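Chitinase A (Pteris ryukyuensis, PDB 5YLG) probably hydrolyses glycosidic bonds, presumably of chitin, through its family 18 glycosidase domain, and is represented here by its sugar-binding LysM domain alone. Local coordinates at residues Y14-A19 with S25-W30. Numbering follows the deposited sequence.
Sequences YAISQA and SDFESW. With ZN (zinc ion), chain H; ZN (zinc ion), chain E.
F27 reaches from helix 24-29 to helix 13-20 and meets S17 and I16 at successive points along its side chain. Near its root the fit is tight: S17 OG lies 3.5 Å from F27 CB and 3.7 Å from F27 CG, an approach oblique to the ring. This hydroxyl makes no hydrogen bond to the opposing helix; it bonds instead to the carbonyl O of C13 one turn back, so its polar atom is satisfied within its own helix although buried. With CG anti to the backbone N (chi1 177°), the ring of F27 is carried toward helix 13-20, and its CE1 comes 4.0 Å from the I16 CG2 methyl, again obliquely. The two helices, joined by a short turn, pack on the antiparallel pair of strands 4-6 and 44-46, the βααβ fold of LysM domains. V45 of that sheet touches F27, while V47 and I7 touch I16. On the looser side of helix 24-29, D26 and E28 are only partly buried, make no contact with residues 14-19, and bind metal instead. D26 binds one zinc ion through OD2 at 1.9 Å. E28, its chain extended beyond CG, holds another unevenly with both carboxylate oxygens, OE1 the nearer and OE2 at 2.5 Å. On the exposed side, S29 OG donates to D26 O at 2.8 Å, tilted 16° from the carbonyl plane.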
ATOM      1  N   TYR A  14       1.880   1.622  -5.998  1.00  9.97           N
ATOM      2  CA  TYR A  14       2.574   2.783  -6.503  1.00 10.05           C
ATOM      3  C   TYR A  14       1.762   4.063  -6.239  1.00 11.12           C
ATOM      4  O   TYR A  14       2.293   5.039  -5.737  1.00 11.42           O
ATOM      5  CB  TYR A  14       2.799   2.683  -8.014  1.00 13.06           C
ATOM      6  CG  TYR A  14       3.402   3.839  -8.622  1.00 16.90           C
ATOM      7  CD1 TYR A  14       4.688   4.242  -8.347  1.00 19.24           C
ATOM      8  CD2 TYR A  14       2.636   4.614  -9.474  1.00 19.85           C
ATOM      9  CE1 TYR A  14       5.246   5.351  -8.959  1.00 25.62           C
ATOM     10  CE2 TYR A  14       3.190   5.726 -10.088  1.00 23.21           C
ATOM     11  CZ  TYR A  14       4.476   6.062  -9.821  1.00 25.52           C
ATOM     12  OH  TYR A  14       5.034   7.169 -10.407  1.00 34.19           O
ATOM     13  N   ALA A  15       0.466   4.008  -6.554  1.00 11.77           N
ATOM     14  CA  ALA A  15      -0.295   5.237  -6.421  1.00 11.75           C
ATOM     15  C   ALA A  15      -0.518   5.634  -5.010  1.00 11.62           C
ATOM     16  O   ALA A  15      -0.451   6.831  -4.629  1.00 12.29           O
ATOM     17  CB  ALA A  15      -1.626   5.068  -7.129  1.00 11.80           C
ATOM     18  N   ILE A  16      -0.682   4.683  -4.075  1.00 10.81           N
ATOM     19  CA  ILE A  16      -0.750   4.948  -2.649  1.00 11.38           C
ATOM     20  C   ILE A  16       0.535   5.613  -2.179  1.00 11.26           C
ATOM     21  O   ILE A  16       0.537   6.623  -1.412  1.00 13.92           O
ATOM     22  CB  ILE A  16      -0.974   3.656  -1.865  1.00 11.98           C
ATOM     23  CG1 ILE A  16      -2.429   3.149  -2.097  1.00 11.13           C
ATOM     24  CG2 ILE A  16      -0.681   3.805  -0.418  1.00 13.71           C
ATOM     25  CD1 ILE A  16      -2.647   1.734  -1.690  1.00 13.72           C
ATOM     26  N   SER A  17       1.663   5.039  -2.601  1.00 11.40           N
ATOM     27  CA  SER A  17       2.941   5.579  -2.186  1.00 11.84           C
ATOM     28  C   SER A  17       3.143   7.013  -2.721  1.00 12.10           C
ATOM     29  O   SER A  17       3.530   7.935  -1.973  1.00 12.12           O
ATOM     30  CB  SER A  17       4.063   4.696  -2.735  1.00 11.74           C
ATOM     31  OG  SER A  17       4.016   3.440  -2.090  1.00 11.56           O
ATOM     32  N   GLN A  18       2.896   7.208  -4.004  1.00 12.34           N
ATOM     33  CA  GLN A  18       3.045   8.537  -4.698  1.00 14.32           C
ATOM     34  C   GLN A  18       2.158   9.545  -3.953  1.00 16.17           C
ATOM     35  O   GLN A  18       2.685  10.628  -3.683  1.00 17.75           O
ATOM     36  CB  GLN A  18       2.685   8.418  -6.166  1.00 16.59           C
ATOM     37  N   ALA A  19       0.898   9.209  -3.638  1.00 14.73           N
ATOM     38  CA  ALA A  19      -0.041  10.129  -2.982  1.00 17.74           C
ATOM     39  C   ALA A  19       0.451  10.572  -1.669  1.00 20.08           C
ATOM     40  O   ALA A  19       0.200  11.716  -1.286  1.00 19.66           O
ATOM     41  CB  ALA A  19      -1.406   9.488  -2.871  1.00 18.64           C
ATOM     42  N   SER A  25       9.512   1.333  -2.136  1.00  8.62           N
ATOM     43  CA  SER A  25      10.335   0.440  -1.337  1.00  9.00           C
ATOM     44  C   SER A  25      10.112   0.625   0.179  1.00  8.78           C
ATOM     45  O   SER A  25      10.014  -0.367   0.884  1.00  9.87           O
ATOM     46  CB  SER A  25      11.787   0.584  -1.715  1.00  9.96           C
ATOM     47  OG  SER A  25      12.139   1.967  -1.921  1.00  9.79           O
ATOM     48  N   ASP A  26       9.927   1.856   0.638  1.00  8.46           N
ATOM     49  CA  ASP A  26       9.642   2.045   2.030  1.00  8.86           C
ATOM     50  C   ASP A  26       8.288   1.402   2.350  1.00  9.28           C
ATOM     51  O   ASP A  26       8.119   0.701   3.358  1.00  8.49           O
ATOM     52  CB  ASP A  26       9.707   3.472   2.348  1.00 10.94           C
ATOM     53  CG  ASP A  26      11.156   3.977   2.520  1.00 10.03           C
ATOM     54  OD1 ASP A  26      12.083   3.179   2.441  1.00 11.74           O
ATOM     55  OD2 ASP A  26      11.365   5.172   2.603  1.00 11.53           O
ATOM     56  N   PHE A  27       7.298   1.665   1.518  1.00  8.62           N
ATOM     57  CA  PHE A  27       5.998   1.058   1.706  1.00  8.89           C
ATOM     58  C   PHE A  27       6.082  -0.436   1.782  1.00  8.00           C
ATOM     59  O   PHE A  27       5.488  -1.077   2.639  1.00  9.21           O
ATOM     60  CB  PHE A  27       5.090   1.440   0.515  1.00  9.58           C
ATOM     61  CG  PHE A  27       3.734   0.836   0.540  1.00 10.70           C
ATOM     62  CD1 PHE A  27       2.682   1.386   1.238  1.00 11.12           C
ATOM     63  CD2 PHE A  27       3.519  -0.301  -0.223  1.00 12.77           C
ATOM     64  CE1 PHE A  27       1.449   0.769   1.198  1.00 11.79           C
ATOM     65  CE2 PHE A  27       2.302  -0.922  -0.227  1.00 12.96           C
ATOM     66  CZ  PHE A  27       1.266  -0.333   0.488  1.00 11.00           C
ATOM     67  N   GLU A  28       6.829  -1.058   0.899  1.00  9.06           N
ATOM     68  CA  GLU A  28       6.964  -2.458   0.964  1.00  9.34           C
ATOM     69  C   GLU A  28       7.599  -2.951   2.269  1.00  9.90           C
ATOM     70  O   GLU A  28       7.185  -3.952   2.839  1.00 10.48           O
ATOM     71  CB  GLU A  28       7.771  -2.948  -0.221  1.00  9.50           C
ATOM     72  CG  GLU A  28       7.103  -2.835  -1.575  1.00 10.24           C
ATOM     73  CD  GLU A  28       7.995  -3.105  -2.799  1.00 11.74           C
ATOM     74  OE1 GLU A  28       9.235  -3.244  -2.670  1.00  8.22           O
ATOM     75  OE2 GLU A  28       7.394  -3.138  -3.872  1.00 12.45           O
ATOM     76  N   SER A  29       8.577  -2.189   2.772  1.00 11.45           N
ATOM     77  CA  SER A  29       9.272  -2.554   4.006  1.00 12.17           C
ATOM     78  C   SER A  29       8.330  -2.528   5.194  1.00 12.15           C
ATOM     79  O   SER A  29       8.586  -3.222   6.214  1.00 13.59           O
ATOM     80  CB  SER A  29      10.512  -1.656   4.197  1.00 13.67           C
ATOM     81  OG  SER A  29      10.165  -0.534   4.844  1.00 14.31           O
ATOM     82  N   TRP A  30       7.251  -1.797   5.119  1.00 11.12           N
ATOM     83  CA  TRP A  30       6.258  -1.723   6.177  1.00 12.09           C
ATOM     84  C   TRP A  30       5.102  -2.696   5.980  1.00 12.07           C
ATOM     85  O   TRP A  30       4.194  -2.792   6.800  1.00 13.59           O
ATOM     86  CB  TRP A  30       5.642  -0.328   6.244  1.00 13.31           C
ATOM     87  CG  TRP A  30       6.638   0.771   6.340  1.00 12.66           C
ATOM     88  CD1 TRP A  30       7.908   0.668   6.882  1.00 13.32           C
ATOM     89  CD2 TRP A  30       6.516   2.099   5.884  1.00 12.09           C
ATOM     90  NE1 TRP A  30       8.554   1.844   6.786  1.00 14.03           N
ATOM     91  CE2 TRP A  30       7.757   2.754   6.153  1.00 13.59           C
ATOM     92  CE3 TRP A  30       5.520   2.798   5.236  1.00 13.96           C
ATOM     93  CZ2 TRP A  30       7.994   4.071   5.802  1.00 14.85           C
ATOM     94  CZ3 TRP A  30       5.783   4.108   4.853  1.00 16.06           C
ATOM     95  CH2 TRP A  30       6.971   4.733   5.160  1.00 16.28           C
TER
HETATM   96 ZN    ZN H 104       9.779  -3.462  -4.420  1.00 10.63          ZN
HETATM   97 ZN    ZN E 101      13.050   5.990   2.576  1.00 10.81          ZN